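GTPase-activating protein skywalker (Drosophila melanogaster, PDB 6R82) acts as a GTPase-activating protein for Rab35 that regulates synaptic vesicle protein recycling through endosomal trafficking, and is represented here by its C-terminal TLDc domain. Local coordinates at residues F154-S159 / S171-I176; N66-A71 / F101-E106; R50-E55 / F78-K83; Y110-I115 / C160-N165. All coordinates share one frame; numbering follows the deposited sequence.

Contact 1: residues F154-S159 / S171-I176; sequences FGKTDS and SGDFEI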
loop_
_atom_site.group_PDB
_atom_site.type_symbol
_atom_site.label_atom_id
_atom_site.label_comp_id
_atom_site.label_asym_id
_atom_site.label_seq_id
_atom_site.Cartn_x
_atom_site.Cartn_y
_atom_site.Cartn_z
ATOM N N PHE A 154 -0.632 5.173 14.284
ATOM C CA PHE A 154 -1.870 5.844 13.909
ATOM C C PHE A 154 -1.836 6.246 12.442
ATOM O O PHE A 154 -0.772 6.507 11.874
ATOM C CB PHE A 154 -2.131 7.111 14.748
ATOM C CG PHE A 154 -2.158 6.882 16.229
ATOM C CD1 PHE A 154 -3.066 6.002 16.789
ATOM C CD2 PHE A 154 -1.280 7.564 17.065
ATOM C CE1 PHE A 154 -3.098 5.784 18.154
ATOM C CE2 PHE A 154 -1.307 7.352 18.438
ATOM C CZ PHE A 154 -2.220 6.460 18.981
ATOM N N GLY A 155 -3.023 6.346 11.847
ATOM C CA GLY A 155 -3.141 6.697 10.451
ATOM C C GLY A 155 -4.494 7.300 10.149
ATOM O O GLY A 155 -5.393 7.328 10.993
ATOM N N LYS A 156 -4.628 7.785 8.920
ATOM C CA LYS A 156 -5.846 8.436 8.472
ATOM C C LYS A 156 -6.190 7.925 7.083
ATOM O O LYS A 156 -5.349 7.360 6.380
ATOM C CB LYS A 156 -5.694 9.965 8.454
ATOM C CG LYS A 156 -5.316 10.573 9.809
ATOM C CD LYS A 156 -5.330 12.098 9.759
ATOM C CE LYS A 156 -3.987 12.674 9.325
ATOM N NZ LYS A 156 -3.232 13.259 10.480
ATOM N N THR A 157 -7.445 8.128 6.692
ATOM C CA THR A 157 -7.873 7.780 5.349
ATOM C C THR A 157 -8.951 8.756 4.902
ATOM O O THR A 157 -9.833 9.122 5.680
ATOM C CB THR A 157 -8.390 6.343 5.275
ATOM O OG1 THR A 157 -9.038 6.139 4.015
ATOM C CG2 THR A 157 -9.370 6.078 6.400
ATOM N N ASP A 158 -8.872 9.155 3.636
ATOM C CA ASP A 158 -9.704 10.204 3.077
ATOM C C ASP A 158 -9.959 9.849 1.620
ATOM O O ASP A 158 -9.303 8.973 1.053
ATOM C CB ASP A 158 -9.013 11.573 3.218
ATOM C CG ASP A 158 -9.949 12.757 2.965
ATOM O OD1 ASP A 158 -11.087 12.554 2.480
ATOM O OD2 ASP A 158 -9.526 13.906 3.245
ATOM N N SER A 159 -10.926 10.525 1.014
ATOM C CA SER A 159 -11.057 10.444 -0.430
ATOM C C SER A 159 -9.910 11.188 -1.094
ATOM O O SER A 159 -9.444 12.219 -0.605
ATOM C CB SER A 159 -12.389 11.032 -0.886
ATOM O OG SER A 159 -13.459 10.403 -0.209
ATOM N N SER A 171 -14.938 5.778 10.050
ATOM C CA SER A 171 -14.183 6.863 10.658
ATOM C C SER A 171 -12.980 7.212 9.785
ATOM O O SER A 171 -12.387 6.348 9.134
ATOM C CB SER A 171 -13.727 6.468 12.063
ATOM O OG SER A 171 -12.476 7.054 12.383
ATOM N N GLY A 172 -12.620 8.496 9.765
ATOM C CA GLY A 172 -11.506 8.906 8.920
ATOM C C GLY A 172 -10.125 8.517 9.416
ATOM O O GLY A 172 -9.147 8.729 8.692
ATOM N N ASP A 173 -10.024 7.968 10.626
ATOM C CA ASP A 173 -8.768 7.621 11.274
ATOM C C ASP A 173 -8.774 6.147 11.646
ATOM O O ASP A 173 -9.804 5.468 11.584
ATOM C CB ASP A 173 -8.545 8.443 12.551
ATOM C CG ASP A 173 -8.909 9.900 12.385
ATOM O OD1 ASP A 173 -8.615 10.475 11.312
ATOM O OD2 ASP A 173 -9.494 10.468 13.332
ATOM N N PHE A 174 -7.613 5.662 12.076
ATOM C CA PHE A 174 -7.504 4.285 12.527
ATOM C C PHE A 174 -6.220 4.123 13.318
ATOM O O PHE A 174 -5.288 4.924 13.203
ATOM C CB PHE A 174 -7.545 3.290 11.352
ATOM C CG PHE A 174 -6.507 3.544 10.280
ATOM C CD1 PHE A 174 -5.257 2.940 10.341
ATOM C CD2 PHE A 174 -6.788 4.381 9.208
ATOM C CE1 PHE A 174 -4.309 3.178 9.355
ATOM C CE2 PHE A 174 -5.850 4.620 8.227
ATOM C CZ PHE A 174 -4.607 4.022 8.300
ATOM N N GLU A 175 -6.197 3.082 14.137
ATOM C CA GLU A 175 -4.982 2.599 14.764
ATOM C C GLU A 175 -4.631 1.255 14.144
ATOM O O GLU A 175 -5.516 0.433 13.883
ATOM C CB GLU A 175 -5.140 2.450 16.274
ATOM C CG GLU A 175 -3.820 2.487 17.014
ATOM C CD GLU A 175 -3.931 1.965 18.426
ATOM O OE1 GLU A 175 -5.050 1.586 18.827
ATOM O OE2 GLU A 175 -2.903 1.934 19.135
ATOM N N ILE A 176 -3.342 1.040 13.910
ATOM C CA ILE A 176 -2.862 -0.142 13.207
ATOM C C ILE A 176 -2.653 -1.259 14.217
ATOM O O ILE A 176 -1.844 -1.129 15.142
ATOM C CB ILE A 176 -1.567 0.161 12.439
ATOM C CG1 ILE A 176 -1.870 1.143 11.304
ATOM C CG2 ILE A 176 -0.939 -1.131 11.903
ATOM C CD1 ILE A 176 -1.038 2.405 11.348
#
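Phe174 gives this antiparallel strand pairing its character, because its ring lies back across the neighbouring strand 154-156 of the TLDc sheet. Its CG takes the crowded position between backbone N and carbonyl carbon (chi1 55°), so the ring turns toward Gly155 at once. From CB outward, CG stands 4.0 Å from Gly155 O, and CD2 continues over the Gly155 carbonyl. At the far side CZ reaches Gly155 CA at 3.7 Å, while CE2 puts the ring edge against Lys156 O at 3.3 Å. With Gly155 CA only 20° off the ring normal this is a CH-pi contact over the face, the cross-strand pairing termed aromatic rescue of glycine. Beyond the two strands the ring meets Phe69 edge-to-face and packs on Ile61 and Thr63. Mutual backbone bonds lock the pair: Gly155 N to Phe174 O and Phe174 N to Gly155 O are each 3.0 Å. Further along, Thr157 N donates to Gly172 O at 2.7 Å, and Ser171 OG closes an ST turn onto Asp173 N. On the other face Phe154 CE1 lies 3.6 Å from Glu175 CG, while the Glu175 carboxylate pairs with Arg153. Lys156 and Asp173 run side by side there, yet Lys156 NZ ends 6.1 Å from Asp173 OD1 and engages Trp147 in a cation-pi contact. Main-chain bonds and ring packing, rather than a salt bridge, therefore hold the strands together.

Contact 2: residues N66-A71 / F101-E106; sequences NEVFGA and FSLYPE
Strands 68-71 and 101-104 run antiparallel, their axes 4.5 Å apart at closest approach and 164° between directions, with the register slipping by one residue between Val68 and Phe69. The slip is a classic beta bulge within the central sheet of the TLDc domain: Leu103 and Tyr104 both face Val68. Val68 O is gripped twice, by Leu103 N at 2.7 Å from above the carbonyl plane and by Tyr104 N at 3.1 Å in that plane, on a lone pair. Past the bulge, Gly70 and Phe101 form a regular hydrogen-bonded pair, bonded N to O in both directions.

Among the side chains, Val68 fits against both bulge residues. Its CG1, anti to the backbone N, crosses obliquely to Leu103 CB at 3.7 Å, while its CB lies in the plane of the Tyr104 ring at the CD1 edge. Leu103 and Tyr104 also pack on Phe14 of helix 13-18, so this face of the sheet is covered by that helix. Ser102 and Phe69 turn to the other face and meet through their CB atoms. Glu67 CG rests on Pro105 CD, which follows a cis peptide bond, while Glu67 OE1 bonds to Thr63. The Phe101 ring, its CG in the crowded position (chi1 67°), folds over Gly70: Gly70 CA sits 3.9 Å from the ring centroid, and CE2 comes within 3.2 Å of Ala71 N.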
loop_
_atom_site.group_PDB
_atom_site.type_symbol
_atom_site.label_atom_id
_atom_site.label_comp_id
_atom_site.label_asym_id
_atom_site.label_seq_id
_atom_site.Cartn_x
_atom_site.Cartn_y
_atom_site.Cartn_z
ATOM N N ASN A 66 -10.933 -3.731 13.353
ATOM C CA ASN A 66 -11.170 -4.918 12.520
ATOM C C ASN A 66 -11.471 -4.590 11.058
ATOM O O ASN A 66 -12.027 -5.426 10.343
ATOM C CB ASN A 66 -12.288 -5.796 13.098
ATOM C CG ASN A 66 -12.108 -6.064 14.573
ATOM O OD1 ASN A 66 -11.154 -6.729 14.985
ATOM N ND2 ASN A 66 -13.022 -5.545 15.384
ATOM N N GLU A 67 -11.114 -3.397 10.589
ATOM C CA GLU A 67 -11.142 -3.093 9.164
ATOM C C GLU A 67 -9.836 -3.548 8.514
ATOM O O GLU A 67 -8.769 -3.528 9.135
ATOM C CB GLU A 67 -11.358 -1.596 8.926
ATOM C CG GLU A 67 -12.675 -1.059 9.486
ATOM C CD GLU A 67 -12.479 -0.067 10.620
ATOM O OE1 GLU A 67 -11.326 0.366 10.848
ATOM O OE2 GLU A 67 -13.483 0.273 11.293
ATOM N N VAL A 68 -9.933 -3.974 7.257
ATOM C CA VAL A 68 -8.803 -4.521 6.511
ATOM C C VAL A 68 -8.783 -3.862 5.145
ATOM O O VAL A 68 -9.772 -3.931 4.406
ATOM C CB VAL A 68 -8.882 -6.050 6.373
ATOM C CG1 VAL A 68 -7.901 -6.541 5.314
ATOM C CG2 VAL A 68 -8.590 -6.709 7.704
ATOM N N PHE A 69 -7.666 -3.216 4.814
ATOM C CA PHE A 69 -7.505 -2.525 3.543
ATOM C C PHE A 69 -6.008 -2.357 3.281
ATOM O O PHE A 69 -5.167 -2.749 4.094
ATOM C CB PHE A 69 -8.248 -1.185 3.543
ATOM C CG PHE A 69 -7.858 -0.270 4.671
ATOM C CD1 PHE A 69 -8.504 -0.340 5.898
ATOM C CD2 PHE A 69 -6.842 0.662 4.505
ATOM C CE1 PHE A 69 -8.150 0.504 6.933
ATOM C CE2 PHE A 69 -6.480 1.504 5.537
ATOM C CZ PHE A 69 -7.136 1.426 6.753
ATOM N N GLY A 70 -5.677 -1.792 2.123
ATOM C CA GLY A 70 -4.279 -1.672 1.758
ATOM C C GLY A 70 -4.113 -1.187 0.335
ATOM O O GLY A 70 -5.000 -0.538 -0.224
ATOM N N ALA A 71 -2.947 -1.491 -0.237
ATOM C CA ALA A 71 -2.656 -1.026 -1.586
ATOM C C ALA A 71 -1.620 -1.912 -2.261
ATOM O O ALA A 71 -0.679 -2.388 -1.623
ATOM C CB ALA A 71 -2.149 0.418 -1.584
ATOM N N PHE A 101 -7.300 -1.051 -2.273
ATOM C CA PHE A 101 -8.334 -2.047 -2.054
ATOM C C PHE A 101 -8.799 -1.950 -0.610
ATOM O O PHE A 101 -8.099 -1.411 0.253
ATOM C CB PHE A 101 -7.833 -3.470 -2.358
ATOM C CG PHE A 101 -6.775 -3.955 -1.411
ATOM C CD1 PHE A 101 -7.113 -4.575 -0.221
ATOM C CD2 PHE A 101 -5.433 -3.777 -1.708
ATOM C CE1 PHE A 101 -6.135 -5.015 0.661
ATOM C CE2 PHE A 101 -4.448 -4.218 -0.839
ATOM C CZ PHE A 101 -4.800 -4.839 0.352
ATOM N N SER A 102 -9.991 -2.492 -0.360
ATOM C CA SER A 102 -10.461 -2.783 0.985
ATOM C C SER A 102 -11.052 -4.181 0.992
ATOM O O SER A 102 -11.668 -4.608 0.012
ATOM C CB SER A 102 -11.516 -1.766 1.472
ATOM O OG SER A 102 -12.481 -1.494 0.470
ATOM N N LEU A 103 -10.850 -4.896 2.096
ATOM C CA LEU A 103 -11.443 -6.213 2.284
ATOM C C LEU A 103 -12.571 -6.232 3.311
ATOM O O LEU A 103 -13.529 -6.987 3.132
ATOM C CB LEU A 103 -10.363 -7.228 2.692
ATOM C CG LEU A 103 -9.313 -7.554 1.621
ATOM C CD1 LEU A 103 -8.458 -8.750 2.026
ATOM C CD2 LEU A 103 -9.978 -7.806 0.279
ATOM N N TYR A 104 -12.488 -5.410 4.361
ATOM C CA TYR A 104 -13.515 -5.265 5.387
ATOM C C TYR A 104 -13.556 -3.809 5.830
ATOM O O TYR A 104 -12.511 -3.149 5.866
ATOM C CB TYR A 104 -13.256 -6.176 6.599
ATOM C CG TYR A 104 -13.145 -7.645 6.247
ATOM C CD1 TYR A 104 -11.899 -8.258 6.121
ATOM C CD2 TYR A 104 -14.286 -8.422 6.036
ATOM C CE1 TYR A 104 -11.784 -9.609 5.795
ATOM C CE2 TYR A 104 -14.184 -9.775 5.708
ATOM C CZ TYR A 104 -12.930 -10.362 5.589
ATOM O OH TYR A 104 -12.820 -11.701 5.266
ATOM N N PRO A 105 -14.747 -3.272 6.168
ATOM C CA PRO A 105 -16.047 -3.951 6.118
ATOM C C PRO A 105 -16.529 -4.153 4.685
ATOM O O PRO A 105 -17.068 -5.205 4.353
ATOM C CB PRO A 105 -16.967 -2.993 6.882
ATOM C CG PRO A 105 -16.344 -1.640 6.692
ATOM C CD PRO A 105 -14.865 -1.878 6.649
ATOM N N GLU A 106 -16.323 -3.146 3.845
ATOM C CA GLU A 106 -16.619 -3.254 2.428
ATOM C C GLU A 106 -15.510 -4.020 1.710
ATOM O O GLU A 106 -14.427 -4.262 2.252
ATOM C CB GLU A 106 -16.779 -1.868 1.806
ATOM C CG GLU A 106 -17.816 -0.993 2.477
ATOM C CD GLU A 106 -19.190 -1.150 1.854
ATOM O OE1 GLU A 106 -19.829 -2.202 2.077
ATOM O OE2 GLU A 106 -19.622 -0.221 1.134
#

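Contact 3: residues R50-E55 / F78-K83; sequences RVEQHE and FERNVK
A type I turn from Val51 to His54, reached from helix 44-51, meets the 3-10 segment 78-81 through one main-chain bond: Phe78 N donates to Glu52 O at 2.9 Å, in the carbonyl plane and on a lone pair. Glu52 and Phe78 are also the closest CA pair. The Glu52 side chain leaves with CG in the crowded position (chi1 71°) and then extends toward Arg80. Arg80 grips it end-on, both terminal nitrogens meeting the one oxygen: NH1 to Glu52 OE1 is 2.8 Å and NH2 to Glu52 OE1 is 3.1 Å. The oxygen lies in the guanidinium plane, and the carboxylate is nearly coplanar with that group. Arg80 NH1 also bonds to Trp77 O, and the guanidinium makes a cation-pi contact with Tyr48. Gln53, bent at chi2, lays its amide over one face of the Phe78 ring, the planes 15° apart and NE2 3.6 Å from CD1, while OE1 is bonded to Arg76. Glu55 OE1 and Glu79 OE2 stand 4.4 Å apart, like charges that would tend to repel; Arg76, in a long, weak ion pair with Glu79, may offset this. At this surface of the TLDc domain, the nearly coplanar salt bridge and the main-chain bond to Glu52 O thus fix the turn to the 3-10 segment.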
loop_
_atom_site.group_PDB
_atom_site.type_symbol
_atom_site.label_atom_id
_atom_site.label_comp_id
_atom_site.label_asym_id
_atom_site.label_seq_id
_atom_site.Cartn_x
_atom_site.Cartn_y
_atom_site.Cartn_z
ATOM N N ARG A 50 13.800 -2.864 5.326
ATOM C CA ARG A 50 13.401 -4.196 4.887
ATOM C C ARG A 50 12.732 -4.212 3.513
ATOM O O ARG A 50 12.890 -5.187 2.770
ATOM C CB ARG A 50 12.481 -4.839 5.932
ATOM C CG ARG A 50 13.293 -5.531 7.039
ATOM C CD ARG A 50 12.479 -6.498 7.884
ATOM N NE ARG A 50 13.313 -7.170 8.891
ATOM C CZ ARG A 50 13.850 -8.379 8.738
ATOM N NH1 ARG A 50 13.647 -9.086 7.623
ATOM N NH2 ARG A 50 14.586 -8.893 9.704
ATOM N N VAL A 51 11.983 -3.178 3.133
ATOM C CA VAL A 51 11.139 -3.275 1.943
ATOM C C VAL A 51 11.622 -2.436 0.770
ATOM O O VAL A 51 11.105 -2.618 -0.347
ATOM C CB VAL A 51 9.662 -2.923 2.247
ATOM C CG1 VAL A 51 9.182 -3.601 3.530
ATOM C CG2 VAL A 51 9.439 -1.407 2.302
ATOM N N GLU A 52 12.567 -1.513 0.968
ATOM C CA GLU A 52 12.635 -0.373 0.043
ATOM C C GLU A 52 13.193 -0.716 -1.333
ATOM O O GLU A 52 12.972 0.050 -2.278
ATOM C CB GLU A 52 13.459 0.768 0.657
ATOM C CG GLU A 52 14.954 0.525 0.749
ATOM C CD GLU A 52 15.664 1.718 1.405
ATOM O OE1 GLU A 52 15.022 2.787 1.573
ATOM O OE2 GLU A 52 16.853 1.588 1.750
ATOM N N GLN A 53 13.887 -1.846 -1.497
ATOM C CA GLN A 53 14.372 -2.233 -2.824
ATOM C C GLN A 53 13.477 -3.255 -3.544
ATOM O O GLN A 53 13.816 -3.684 -4.658
ATOM C CB GLN A 53 15.810 -2.759 -2.727
ATOM C CG GLN A 53 16.863 -1.669 -2.327
ATOM C CD GLN A 53 17.146 -0.667 -3.459
ATOM O OE1 GLN A 53 16.333 -0.484 -4.364
ATOM N NE2 GLN A 53 18.317 -0.038 -3.417
ATOM N N HIS A 54 12.331 -3.622 -2.973
ATOM C CA HIS A 54 11.403 -4.549 -3.637
ATOM C C HIS A 54 10.397 -3.801 -4.503
ATOM O O HIS A 54 9.912 -2.738 -4.124
ATOM C CB HIS A 54 10.639 -5.391 -2.614
ATOM C CG HIS A 54 11.482 -6.431 -1.942
ATOM N ND1 HIS A 54 11.619 -7.712 -2.436
ATOM C CD2 HIS A 54 12.228 -6.382 -0.815
ATOM C CE1 HIS A 54 12.436 -8.402 -1.656
ATOM N NE2 HIS A 54 12.810 -7.620 -0.656
ATOM N N GLU A 55 10.067 -4.370 -5.662
ATOM C CA GLU A 55 8.921 -3.861 -6.408
ATOM C C GLU A 55 8.364 -4.973 -7.280
ATOM O O GLU A 55 9.121 -5.838 -7.738
ATOM C CB GLU A 55 9.280 -2.650 -7.279
ATOM C CG GLU A 55 10.158 -2.991 -8.455
ATOM C CD GLU A 55 10.250 -1.863 -9.481
ATOM O OE1 GLU A 55 10.353 -0.677 -9.077
ATOM O OE2 GLU A 55 10.213 -2.175 -10.693
ATOM N N PHE A 78 12.334 2.927 -2.161
ATOM C CA PHE A 78 13.615 3.596 -2.353
ATOM C C PHE A 78 13.480 4.861 -3.189
ATOM O O PHE A 78 14.252 5.806 -3.004
ATOM C CB PHE A 78 14.594 2.640 -3.035
ATOM C CG PHE A 78 15.997 3.188 -3.208
ATOM C CD1 PHE A 78 16.940 3.033 -2.203
ATOM C CD2 PHE A 78 16.377 3.810 -4.401
ATOM C CE1 PHE A 78 18.246 3.508 -2.358
ATOM C CE2 PHE A 78 17.671 4.291 -4.576
ATOM C CZ PHE A 78 18.610 4.143 -3.554
ATOM N N GLU A 79 12.525 4.893 -4.119
ATOM C CA GLU A 79 12.386 6.042 -5.010
ATOM C C GLU A 79 11.761 7.265 -4.337
ATOM O O GLU A 79 11.616 8.293 -4.994
ATOM C CB GLU A 79 11.565 5.643 -6.247
ATOM C CG GLU A 79 12.360 4.693 -7.181
ATOM C CD GLU A 79 11.587 4.272 -8.437
ATOM O OE1 GLU A 79 10.486 4.802 -8.687
ATOM O OE2 GLU A 79 12.097 3.403 -9.182
ATOM N N ARG A 80 11.417 7.191 -3.048
ATOM C CA ARG A 80 10.832 8.343 -2.370
ATOM C C ARG A 80 11.763 9.553 -2.367
ATOM O O ARG A 80 11.287 10.679 -2.168
ATOM C CB ARG A 80 10.460 7.968 -0.934
ATOM C CG ARG A 80 11.674 7.601 -0.090
ATOM C CD ARG A 80 11.291 6.958 1.230
ATOM N NE ARG A 80 12.469 6.723 2.072
ATOM C CZ ARG A 80 13.255 5.646 2.003
ATOM N NH1 ARG A 80 13.007 4.661 1.118
ATOM N NH2 ARG A 80 14.299 5.550 2.809
ATOM N N ASN A 81 13.073 9.354 -2.582
ATOM C CA ASN A 81 14.065 10.414 -2.450
ATOM C C ASN A 81 14.587 10.908 -3.791
ATOM O O ASN A 81 15.528 11.702 -3.817
ATOM C CB ASN A 81 15.234 9.949 -1.579
ATOM C CG ASN A 81 14.863 9.861 -0.118
ATOM O OD1 ASN A 81 14.218 10.762 0.411
ATOM N ND2 ASN A 81 15.273 8.779 0.549
ATOM N N VAL A 82 14.002 10.451 -4.901
ATOM C CA VAL A 82 14.458 10.866 -6.221
ATOM C C VAL A 82 14.248 12.370 -6.382
ATOM O O VAL A 82 13.213 12.920 -5.983
ATOM C CB VAL A 82 13.711 10.065 -7.303
ATOM C CG1 VAL A 82 13.789 10.756 -8.665
ATOM C CG2 VAL A 82 14.261 8.611 -7.369
ATOM N N LYS A 83 15.242 13.047 -6.951
ATOM C CA LYS A 83 15.143 14.470 -7.258
ATOM C C LYS A 83 14.921 14.674 -8.753
ATOM O O LYS A 83 15.420 13.907 -9.576
ATOM C CB LYS A 83 16.409 15.213 -6.819
ATOM C CG LYS A 83 16.807 15.030 -5.352
ATOM C CD LYS A 83 18.071 15.822 -5.051
ATOM C CE LYS A 83 19.027 15.044 -4.156
ATOM N NZ LYS A 83 18.489 14.862 -2.773
#

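Contact 4: residues Y110-I115 / C160-N165; sequences YPWVGI and CKTFNN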
loop_
_atom_site.group_PDB
_atom_site.type_symbol
_atom_site.label_atom_id
_atom_site.label_comp_id
_atom_site.label_asym_id
_atom_site.label_seq_id
_atom_site.Cartn_x
_atom_site.Cartn_y
_atom_site.Cartn_z
ATOM N N TYR A 110 -10.108 0.018 -5.982
ATOM C CA TYR A 110 -10.107 1.349 -6.578
ATOM C C TYR A 110 -8.880 1.509 -7.460
ATOM O O TYR A 110 -7.789 1.834 -6.956
ATOM C CB TYR A 110 -10.148 2.434 -5.500
ATOM C CG TYR A 110 -11.315 2.240 -4.571
ATOM C CD1 TYR A 110 -12.579 2.709 -4.911
ATOM C CD2 TYR A 110 -11.166 1.547 -3.376
ATOM C CE1 TYR A 110 -13.652 2.516 -4.076
ATOM C CE2 TYR A 110 -12.231 1.343 -2.535
ATOM C CZ TYR A 110 -13.476 1.833 -2.887
ATOM O OH TYR A 110 -14.547 1.633 -2.047
ATOM N N PRO A 111 -9.001 1.289 -8.769
ATOM C CA PRO A 111 -7.873 1.523 -9.675
ATOM C C PRO A 111 -7.649 3.008 -9.921
ATOM O O PRO A 111 -8.417 3.872 -9.495
ATOM C CB PRO A 111 -8.302 0.808 -10.960
ATOM C CG PRO A 111 -9.805 0.859 -10.912
ATOM C CD PRO A 111 -10.168 0.720 -9.464
ATOM N N TRP A 112 -6.549 3.293 -10.613
ATOM C CA TRP A 112 -6.257 4.652 -11.039
ATOM C C TRP A 112 -7.353 5.149 -11.979
ATOM O O TRP A 112 -7.787 4.432 -12.885
ATOM C CB TRP A 112 -4.899 4.682 -11.741
ATOM C CG TRP A 112 -4.527 5.995 -12.335
ATOM C CD1 TRP A 112 -4.694 7.228 -11.771
ATOM C CD2 TRP A 112 -3.897 6.216 -13.611
ATOM N NE1 TRP A 112 -4.209 8.201 -12.615
ATOM C CE2 TRP A 112 -3.718 7.609 -13.751
ATOM C CE3 TRP A 112 -3.465 5.373 -14.643
ATOM C CZ2 TRP A 112 -3.128 8.179 -14.882
ATOM C CZ3 TRP A 112 -2.880 5.939 -15.769
ATOM C CH2 TRP A 112 -2.717 7.329 -15.879
ATOM N N VAL A 113 -7.795 6.393 -11.771
ATOM C CA VAL A 113 -8.875 6.942 -12.587
ATOM C C VAL A 113 -8.473 7.161 -14.038
ATOM O O VAL A 113 -9.350 7.338 -14.893
ATOM C CB VAL A 113 -9.397 8.259 -11.972
ATOM C CG1 VAL A 113 -10.004 7.994 -10.601
ATOM C CG2 VAL A 113 -8.281 9.290 -11.879
ATOM N N GLY A 114 -7.180 7.142 -14.349
ATOM C CA GLY A 114 -6.716 7.290 -15.711
ATOM C C GLY A 114 -6.582 6.007 -16.505
ATOM O O GLY A 114 -6.088 6.040 -17.639
ATOM N N ILE A 115 -7.001 4.870 -15.937
ATOM C CA ILE A 115 -6.938 3.595 -16.652
ATOM C C ILE A 115 -7.793 3.644 -17.915
ATOM O O ILE A 115 -7.422 3.085 -18.955
ATOM C CB ILE A 115 -7.370 2.442 -15.723
ATOM C CG1 ILE A 115 -6.327 2.202 -14.623
ATOM C CG2 ILE A 115 -7.667 1.167 -16.522
ATOM C CD1 ILE A 115 -5.021 1.598 -15.111
ATOM N N CYS A 160 -9.444 10.649 -2.218
ATOM C CA CYS A 160 -8.418 11.307 -3.010
ATOM C C CYS A 160 -8.823 11.259 -4.476
ATOM O O CYS A 160 -9.609 10.408 -4.894
ATOM C CB CYS A 160 -7.041 10.656 -2.800
ATOM S SG CYS A 160 -6.770 9.147 -3.785
ATOM N N LYS A 161 -8.274 12.189 -5.258
ATOM C CA LYS A 161 -8.636 12.288 -6.669
ATOM C C LYS A 161 -7.887 11.315 -7.570
ATOM O O LYS A 161 -8.326 11.079 -8.704
ATOM C CB LYS A 161 -8.397 13.704 -7.182
ATOM C CG LYS A 161 -9.586 14.610 -6.977
ATOM C CD LYS A 161 -9.320 16.024 -7.445
ATOM C CE LYS A 161 -9.041 16.099 -8.939
ATOM N NZ LYS A 161 -7.622 15.815 -9.305
ATOM N N THR A 162 -6.754 10.775 -7.130
ATOM C CA THR A 162 -6.073 9.796 -7.966
ATOM C C THR A 162 -6.884 8.504 -8.069
ATOM O O THR A 162 -6.930 7.887 -9.137
ATOM C CB THR A 162 -4.660 9.550 -7.423
ATOM O OG1 THR A 162 -3.875 10.740 -7.600
ATOM C CG2 THR A 162 -3.976 8.403 -8.174
ATOM N N PHE A 163 -7.587 8.122 -7.002
ATOM C CA PHE A 163 -8.332 6.876 -6.977
ATOM C C PHE A 163 -9.836 7.034 -6.784
ATOM O O PHE A 163 -10.554 6.032 -6.880
ATOM C CB PHE A 163 -7.775 5.965 -5.875
ATOM C CG PHE A 163 -6.371 5.521 -6.137
ATOM C CD1 PHE A 163 -6.079 4.745 -7.254
ATOM C CD2 PHE A 163 -5.333 5.913 -5.301
ATOM C CE1 PHE A 163 -4.777 4.344 -7.523
ATOM C CE2 PHE A 163 -4.027 5.509 -5.556
ATOM C CZ PHE A 163 -3.745 4.726 -6.666
ATOM N N ASN A 164 -10.330 8.248 -6.517
ATOM C CA ASN A 164 -11.763 8.532 -6.350
ATOM C C ASN A 164 -12.435 7.546 -5.401
ATOM O O ASN A 164 -13.517 7.022 -5.671
ATOM C CB ASN A 164 -12.486 8.555 -7.694
ATOM C CG ASN A 164 -13.772 9.366 -7.642
ATOM O OD1 ASN A 164 -14.812 8.876 -7.194
ATOM N ND2 ASN A 164 -13.701 10.617 -8.086
ATOM N N ASN A 165 -11.789 7.301 -4.285
ATOM C CA ASN A 165 -12.224 6.334 -3.298
ATOM C C ASN A 165 -13.006 7.010 -2.185
ATOM O O ASN A 165 -12.908 8.225 -1.992
ATOM C CB ASN A 165 -11.009 5.630 -2.693
ATOM C CG ASN A 165 -10.029 6.609 -2.087
ATOM O OD1 ASN A 165 -9.437 7.415 -2.801
ATOM N ND2 ASN A 165 -9.861 6.556 -0.768
#
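Tyr110 and Phe163 both set CG anti to the carbonyl carbon, beside the backbone N (chi1 -55° and -65°), whereas Trp112 sends CG anti to its N (chi1 175°). The Tyr110 ring thereby presents a face to Asn165, whose CB stands 4.0 Å from the ring centroid in a CH-pi contact. The two side chains cross at about a right angle, and the Asn165 amide turns away to give ND2 to Asp158 O. Phe163 instead offers an edge to the backbone opposite, its CD1 3.4 Å from Pro111 O and its CE1 near Trp112 N. The Thr162 methyl CG2 sits over the centre of one Phe163 face. These are two irregular loops of the TLDc domain, one following strand 108-110 and the other following strand 154-156, and a single backbone bond pins them: Val113 N gives to Thr162 O at 3.1 Å, nearly along the C=O axis. Both Val113 methyls flank that same oxygen, CG1 and CG2 each 3.4 Å from it. The indole edge comes in beside it, with Trp112 CD1 3.5 Å from Thr162 O, while NE1 bonds to Ser125 O. Thr162 OG1 has partners of its own in Leu127 N and Gly140 O. Val113 CG1 also touches Asn164 CB at 3.9 Å, these side chains crossing nearly perpendicularly.

In the fold
From the N terminus, residues 50-55 open contact 3 and 66-71 open contact 2 before 78-83 close the first loop and 101-106 the second, so these two contacts cross. Residues 110-115 then open contact 4 and 154-159 open contact 1; 160-165 and 171-176 close them in the same order, a second crossing in series with the first. Contacts 1 and 2 lie in the same curled antiparallel sheet and touch through Phe174 and Phe69. Contact 4 ties neighbouring loops to both, through Asn165 with Asp158 and Tyr110 with Ser102. Contact 3, centred about 25 Å from contact 2 across the chain's centre, joins the turn following helix 44-51 to the loop between strands 68-73 and 99-104.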